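Local coordinates for protein glutathione S-transferase (Burkholderia glumae, PDB 4ISD) that probably transfers glutathione to electrophilic substrates as a glutathione S-transferase homolog, and binds glutathione in a pocket completed by its second subunit, at residues Y16-E30 with W199-K211. Numbering follows the deposited sequence.
With GSH (glutathione), chain F.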
loop_
_atom_site.group_PDB
_atom_site.type_symbol
_atom_site.label_atom_id
_atom_site.label_comp_id
_atom_site.label_asym_id
_atom_site.label_seq_id
_atom_site.Cartn_x
_atom_site.Cartn_y
_atom_site.Cartn_z
ATOM N N TYR A 16 -2.622 6.228 20.929
ATOM C CA TYR A 16 -2.414 7.287 19.941
ATOM C C TYR A 16 -0.981 7.323 19.410
ATOM O O TYR A 16 -0.477 8.368 18.997
ATOM C CB TYR A 16 -2.823 8.645 20.521
ATOM C CG TYR A 16 -4.322 8.800 20.673
ATOM C CD1 TYR A 16 -4.997 8.213 21.734
ATOM C CD2 TYR A 16 -5.064 9.533 19.749
ATOM C CE1 TYR A 16 -6.365 8.354 21.877
ATOM C CE2 TYR A 16 -6.438 9.678 19.883
ATOM C CZ TYR A 16 -7.081 9.086 20.947
ATOM O OH TYR A 16 -8.444 9.223 21.087
ATOM N N VAL A 17 -0.334 6.165 19.427
ATOM C CA VAL A 17 1.054 6.064 19.008
ATOM C C VAL A 17 1.196 5.817 17.505
ATOM O O VAL A 17 2.001 6.480 16.851
ATOM C CB VAL A 17 1.813 4.993 19.823
ATOM C CG1 VAL A 17 3.228 4.820 19.297
ATOM C CG2 VAL A 17 1.835 5.375 21.302
ATOM N N SER A 18 0.405 4.887 16.964
ATOM C CA SER A 18 0.470 4.528 15.541
ATOM C C SER A 18 0.714 5.683 14.552
ATOM O O SER A 18 -0.016 6.672 14.537
ATOM C CB SER A 18 -0.790 3.776 15.116
ATOM O OG SER A 18 -0.779 3.525 13.715
ATOM N N ALA A 19 1.738 5.537 13.716
ATOM C CA ALA A 19 2.006 6.499 12.659
ATOM C C ALA A 19 0.914 6.447 11.602
ATOM O O ALA A 19 0.735 7.384 10.819
ATOM C CB ALA A 19 3.329 6.193 12.023
ATOM N N PHE A 20 0.192 5.335 11.569
ATOM C CA PHE A 20 -0.767 5.106 10.507
ATOM C C PHE A 20 -2.152 5.557 10.917
ATOM O O PHE A 20 -2.932 6.015 10.083
ATOM C CB PHE A 20 -0.744 3.637 10.083
ATOM C CG PHE A 20 0.614 3.174 9.645
ATOM C CD1 PHE A 20 1.263 3.812 8.588
ATOM C CD2 PHE A 20 1.260 2.130 10.303
ATOM C CE1 PHE A 20 2.531 3.405 8.178
ATOM C CE2 PHE A 20 2.525 1.712 9.909
ATOM C CZ PHE A 20 3.163 2.345 8.839
ATOM N N ALA A 21 -2.443 5.429 12.205
ATOM C CA ALA A 21 -3.659 5.983 12.764
ATOM C C ALA A 21 -3.626 7.486 12.519
ATOM O O ALA A 21 -4.590 8.081 12.017
ATOM C CB ALA A 21 -3.732 5.689 14.248
ATOM N N MET A 22 -2.489 8.087 12.848
ATOM C CA MET A 22 -2.316 9.525 12.716
ATOM C C MET A 22 -2.537 9.978 11.276
ATOM O O MET A 22 -3.133 11.034 11.015
ATOM C CB MET A 22 -0.925 9.914 13.181
ATOM C CG MET A 22 -0.614 11.372 13.009
ATOM S SD MET A 22 0.968 11.751 13.762
ATOM C CE MET A 22 1.484 13.014 12.619
ATOM N N SER A 23 -2.077 9.156 10.345
ATOM C CA SER A 23 -2.225 9.447 8.927
ATOM C C SER A 23 -3.686 9.585 8.501
ATOM O O SER A 23 -4.041 10.525 7.783
ATOM C CB SER A 23 -1.558 8.353 8.105
ATOM O OG SER A 23 -1.552 8.723 6.739
ATOM N N ALA A 24 -4.528 8.649 8.940
ATOM C CA ALA A 24 -5.945 8.677 8.569
ATOM C C ALA A 24 -6.638 9.861 9.231
ATOM O O ALA A 24 -7.456 10.554 8.613
ATOM C CB ALA A 24 -6.650 7.353 8.941
ATOM N N PHE A 25 -6.315 10.071 10.501
ATOM C CA PHE A 25 -6.830 11.202 11.242
ATOM C C PHE A 25 -6.488 12.486 10.485
ATOM O O PHE A 25 -7.307 13.409 10.414
ATOM C CB PHE A 25 -6.229 11.222 12.656
ATOM C CG PHE A 25 -6.674 12.392 13.503
ATOM C CD1 PHE A 25 -6.162 13.670 13.283
ATOM C CD2 PHE A 25 -7.582 12.209 14.537
ATOM C CE1 PHE A 25 -6.564 14.761 14.069
ATOM C CE2 PHE A 25 -7.988 13.279 15.329
ATOM C CZ PHE A 25 -7.474 14.568 15.096
ATOM N N VAL A 26 -5.284 12.556 9.922
ATOM C CA VAL A 26 -4.868 13.798 9.264
ATOM C C VAL A 26 -5.676 14.034 7.995
ATOM O O VAL A 26 -6.021 15.175 7.678
ATOM C CB VAL A 26 -3.339 13.864 8.999
ATOM C CG1 VAL A 26 -3.011 14.919 7.952
ATOM C CG2 VAL A 26 -2.583 14.132 10.308
ATOM N N VAL A 27 -6.019 12.953 7.294
ATOM C CA VAL A 27 -6.817 13.084 6.075
ATOM C C VAL A 27 -8.182 13.701 6.376
ATOM O O VAL A 27 -8.599 14.667 5.722
ATOM C CB VAL A 27 -6.973 11.739 5.351
ATOM C CG1 VAL A 27 -7.872 11.881 4.139
ATOM C CG2 VAL A 27 -5.620 11.229 4.928
ATOM N N LEU A 28 -8.860 13.149 7.377
ATOM C CA LEU A 28 -10.180 13.629 7.777
ATOM C C LEU A 28 -10.109 15.097 8.155
ATOM O O LEU A 28 -10.928 15.909 7.713
ATOM C CB LEU A 28 -10.714 12.814 8.962
ATOM C CG LEU A 28 -11.099 11.357 8.678
ATOM C CD1 LEU A 28 -11.026 10.504 9.940
ATOM C CD2 LEU A 28 -12.504 11.285 8.072
ATOM N N LYS A 29 -9.110 15.439 8.958
ATOM C CA LYS A 29 -8.991 16.796 9.440
ATOM C C LYS A 29 -8.687 17.786 8.325
ATOM O O LYS A 29 -9.266 18.862 8.291
ATOM C CB LYS A 29 -7.978 16.876 10.572
ATOM C CG LYS A 29 -8.610 16.676 11.933
ATOM C CD LYS A 29 -9.360 17.930 12.343
ATOM C CE LYS A 29 -9.993 17.782 13.717
ATOM N NZ LYS A 29 -10.933 16.631 13.765
ATOM N N GLU A 30 -7.811 17.421 7.395
ATOM C CA GLU A 30 -7.497 18.311 6.272
ATOM C C GLU A 30 -8.746 18.691 5.478
ATOM O O GLU A 30 -8.868 19.829 5.015
ATOM C CB GLU A 30 -6.503 17.648 5.322
ATOM C CG GLU A 30 -5.140 17.434 5.918
ATOM C CD GLU A 30 -4.384 18.722 6.141
ATOM O OE1 GLU A 30 -4.667 19.719 5.429
ATOM O OE2 GLU A 30 -3.501 18.730 7.023
ATOM N N TRP A 199 5.194 18.463 11.050
ATOM C CA TRP A 199 4.605 18.309 12.395
ATOM C C TRP A 199 3.813 19.534 12.878
ATOM O O TRP A 199 3.058 19.441 13.848
ATOM C CB TRP A 199 5.685 17.973 13.433
ATOM C CG TRP A 199 5.941 16.518 13.550
ATOM C CD1 TRP A 199 6.889 15.788 12.886
ATOM C CD2 TRP A 199 5.217 15.588 14.372
ATOM N NE1 TRP A 199 6.803 14.460 13.254
ATOM C CE2 TRP A 199 5.787 14.316 14.165
ATOM C CE3 TRP A 199 4.149 15.713 15.265
ATOM C CZ2 TRP A 199 5.324 13.182 14.824
ATOM C CZ3 TRP A 199 3.693 14.595 15.909
ATOM C CH2 TRP A 199 4.275 13.339 15.684
ATOM N N ALA A 200 3.989 20.672 12.205
ATOM C CA ALA A 200 3.365 21.934 12.617
ATOM C C ALA A 200 2.004 22.216 11.971
ATOM O O ALA A 200 1.362 23.219 12.286
ATOM C CB ALA A 200 4.334 23.127 12.371
ATOM N N ARG A 201 1.565 21.354 11.061
ATOM C CA ARG A 201 0.249 21.521 10.443
ATOM C C ARG A 201 -0.837 21.442 11.513
ATOM O O ARG A 201 -0.744 20.631 12.430
ATOM C CB ARG A 201 0.031 20.475 9.338
ATOM C CG ARG A 201 1.009 20.633 8.167
ATOM C CD ARG A 201 0.653 19.788 6.973
ATOM N NE ARG A 201 -0.668 20.109 6.448
ATOM C CZ ARG A 201 -0.897 20.985 5.474
ATOM N NH1 ARG A 201 0.106 21.642 4.908
ATOM N NH2 ARG A 201 -2.136 21.205 5.065
ATOM N N PRO A 202 -1.836 22.332 11.443
ATOM C CA PRO A 202 -2.920 22.243 12.428
ATOM C C PRO A 202 -3.552 20.846 12.493
ATOM O O PRO A 202 -3.964 20.451 13.585
ATOM C CB PRO A 202 -3.926 23.279 11.930
ATOM C CG PRO A 202 -3.099 24.282 11.225
ATOM C CD PRO A 202 -1.906 23.577 10.654
ATOM N N SER A 203 -3.608 20.107 11.382
ATOM C CA SER A 203 -4.214 18.755 11.404
ATOM C C SER A 203 -3.433 17.763 12.270
ATOM O O SER A 203 -4.026 17.068 13.109
ATOM C CB SER A 203 -4.436 18.174 9.995
ATOM O OG SER A 203 -3.202 17.973 9.327
ATOM N N VAL A 204 -2.117 17.692 12.063
ATOM C CA VAL A 204 -1.267 16.883 12.937
ATOM C C VAL A 204 -1.360 17.358 14.394
ATOM O O VAL A 204 -1.500 16.542 15.306
ATOM C CB VAL A 204 0.217 16.901 12.507
ATOM C CG1 VAL A 204 1.083 16.275 13.599
ATOM C CG2 VAL A 204 0.423 16.186 11.160
ATOM N N GLN A 205 -1.293 18.674 14.608
ATOM C CA GLN A 205 -1.355 19.234 15.962
ATOM C C GLN A 205 -2.642 18.845 16.658
ATOM O O GLN A 205 -2.667 18.629 17.870
ATOM C CB GLN A 205 -1.210 20.762 15.954
ATOM C CG GLN A 205 0.225 21.251 15.762
ATOM C CD GLN A 205 1.192 20.648 16.778
ATOM O OE1 GLN A 205 1.086 20.900 17.988
ATOM N NE2 GLN A 205 2.136 19.839 16.288
ATOM N N GLN A 206 -3.716 18.753 15.884
ATOM C CA GLN A 206 -4.986 18.319 16.429
ATOM C C GLN A 206 -4.806 16.921 16.998
ATOM O O GLN A 206 -5.395 16.595 18.042
ATOM C CB GLN A 206 -6.062 18.320 15.343
ATOM C CG GLN A 206 -6.696 19.662 15.087
ATOM C CD GLN A 206 -7.452 20.147 16.290
ATOM O OE1 GLN A 206 -7.961 19.344 17.075
ATOM N NE2 GLN A 206 -7.520 21.464 16.462
ATOM N N TRP A 207 -3.977 16.113 16.316
ATOM C CA TRP A 207 -3.674 14.743 16.748
ATOM C C TRP A 207 -2.879 14.699 18.047
ATOM O O TRP A 207 -3.215 13.913 18.942
ATOM C CB TRP A 207 -2.936 13.952 15.665
ATOM C CG TRP A 207 -2.369 12.649 16.147
ATOM C CD1 TRP A 207 -1.108 12.428 16.621
ATOM C CD2 TRP A 207 -3.046 11.380 16.197
ATOM N NE1 TRP A 207 -0.960 11.106 16.968
ATOM C CE2 TRP A 207 -2.131 10.440 16.712
ATOM C CE3 TRP A 207 -4.331 10.947 15.844
ATOM C CZ2 TRP A 207 -2.461 9.090 16.887
ATOM C CZ3 TRP A 207 -4.660 9.602 16.024
ATOM C CH2 TRP A 207 -3.730 8.694 16.546
ATOM N N VAL A 208 -1.834 15.521 18.167
ATOM C CA VAL A 208 -1.061 15.510 19.415
ATOM C C VAL A 208 -1.885 16.081 20.570
ATOM O O VAL A 208 -1.663 15.737 21.736
ATOM C CB VAL A 208 0.352 16.186 19.317
ATOM C CG1 VAL A 208 0.756 16.448 17.861
ATOM C CG2 VAL A 208 0.401 17.434 20.116
ATOM N N LYS A 209 -2.861 16.919 20.225
ATOM C CA LYS A 209 -3.817 17.466 21.196
ATOM C C LYS A 209 -4.842 16.418 21.640
ATOM O O LYS A 209 -5.186 16.331 22.815
ATOM C CB LYS A 209 -4.532 18.698 20.612
ATOM C CG LYS A 209 -5.920 18.996 21.188
ATOM C CD LYS A 209 -5.856 19.906 22.415
ATOM C CE LYS A 209 -7.197 20.603 22.665
ATOM N NZ LYS A 209 -7.651 20.455 24.079
ATOM N N GLN A 210 -5.342 15.632 20.698
ATOM C CA GLN A 210 -6.304 14.591 21.043
ATOM C C GLN A 210 -5.608 13.513 21.872
ATOM O O GLN A 210 -6.163 13.016 22.858
ATOM C CB GLN A 210 -6.914 13.984 19.782
ATOM C CG GLN A 210 -7.798 12.785 20.045
ATOM C CD GLN A 210 -9.261 13.091 19.844
ATOM O OE1 GLN A 210 -9.611 14.101 19.224
ATOM N NE2 GLN A 210 -10.130 12.225 20.364
ATOM N N LYS A 211 -4.386 13.170 21.461
ATOM C CA LYS A 211 -3.548 12.228 22.186
ATOM C C LYS A 211 -3.302 12.717 23.602
ATOM O O LYS A 211 -3.661 12.035 24.562
ATOM C CB LYS A 211 -2.212 12.048 21.476
ATOM C CG LYS A 211 -1.178 11.336 22.332
ATOM C CD LYS A 211 0.135 11.121 21.594
ATOM C CE LYS A 211 1.124 10.352 22.466
ATOM N NZ LYS A 211 2.303 9.874 21.687
HETATM N N1 GSH F . -0.335 -0.736 6.312
HETATM C CA1 GSH F . -1.153 -0.558 7.492
HETATM C C1 GSH F . -1.902 0.747 7.491
HETATM O O11 GSH F . -1.466 1.765 6.879
HETATM O O12 GSH F . -3.003 0.806 8.105
HETATM C CB1 GSH F . -0.385 -0.770 8.771
HETATM C CG1 GSH F . -1.371 -0.748 9.949
HETATM C CD1 GSH F . -0.639 -1.166 11.239
HETATM O OE1 GSH F . 0.489 -1.641 11.177
HETATM N N2 GSH F . -1.288 -0.985 12.539
HETATM C CA2 GSH F . -0.643 -1.354 13.779
HETATM C C2 GSH F . -1.402 -2.457 14.451
HETATM O O2 GSH F . -2.614 -2.528 14.366
HETATM C CB2 GSH F . -0.605 -0.191 14.727
HETATM S SG2 GSH F . 1.080 0.094 15.211
HETATM N N3 GSH F . -0.709 -3.456 15.226
HETATM C CA3 GSH F . -1.502 -4.499 15.846
HETATM C C3 GSH F . -1.191 -5.781 15.128
HETATM O O31 GSH F . -0.719 -5.745 13.956
HETATM O O32 GSH F . -1.393 -6.890 15.704
HETATM O O HOH W 1 1.778 9.303 16.567
#
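Arg201 grips the carboxylate of Glu30 side-on: Arg201 NH2 donates to Glu30 OE1 at 3.0 Å, on its syn side, while NE reaches OE2 at 3.2 Å from above the carboxylate plane, so both oxygens are engaged. A bend at chi3 (60°) turns the NE/NH2 edge of the guanidinium toward Glu30. Ser203 OG also approaches Glu30 OE2, but the modelled separation is too short to be trusted in detail. Arg201 NH1 is hydrogen-bonded to Tyr160 OH, and Trp166 makes a cation-pi contact with Arg201. This polar end gives way to aliphatic packing, where Val26 CG2 meets Val204 CG2 and the methyl of Met22 touches Val204 CG1.

Trp207 fills the centre of the contact, its CG anti to the backbone N (chi1 169°), which carries the indole across toward helix 19-31. Met22 lies over one face, with Met22 CG 3.8 Å from the centroid of the five-membered ring of Trp207, a CH-pi contact, while its sulfur approaches Trp207 and Trp199 obliquely in Met-aromatic contacts. Over the opposite indole face comes Tyr16 CD2. The edge of Trp207 points toward the face of Phe25 in an offset edge-to-face pair, planes 72° apart, and Phe25 itself lodges as a knob among Ser203, Gln206, Trp207 and Gln210. Beyond, Lys211 CA rests over the Tyr16 ring.

The contact illustrates domain union in glutathione transferases. Helix 19-31, N-capped by the glutathione-pocket residue Ser18, belongs to the thioredoxin-like domain; an ion pair at one end and sulfur-aromatic packing in the middle together link it to the helical domain.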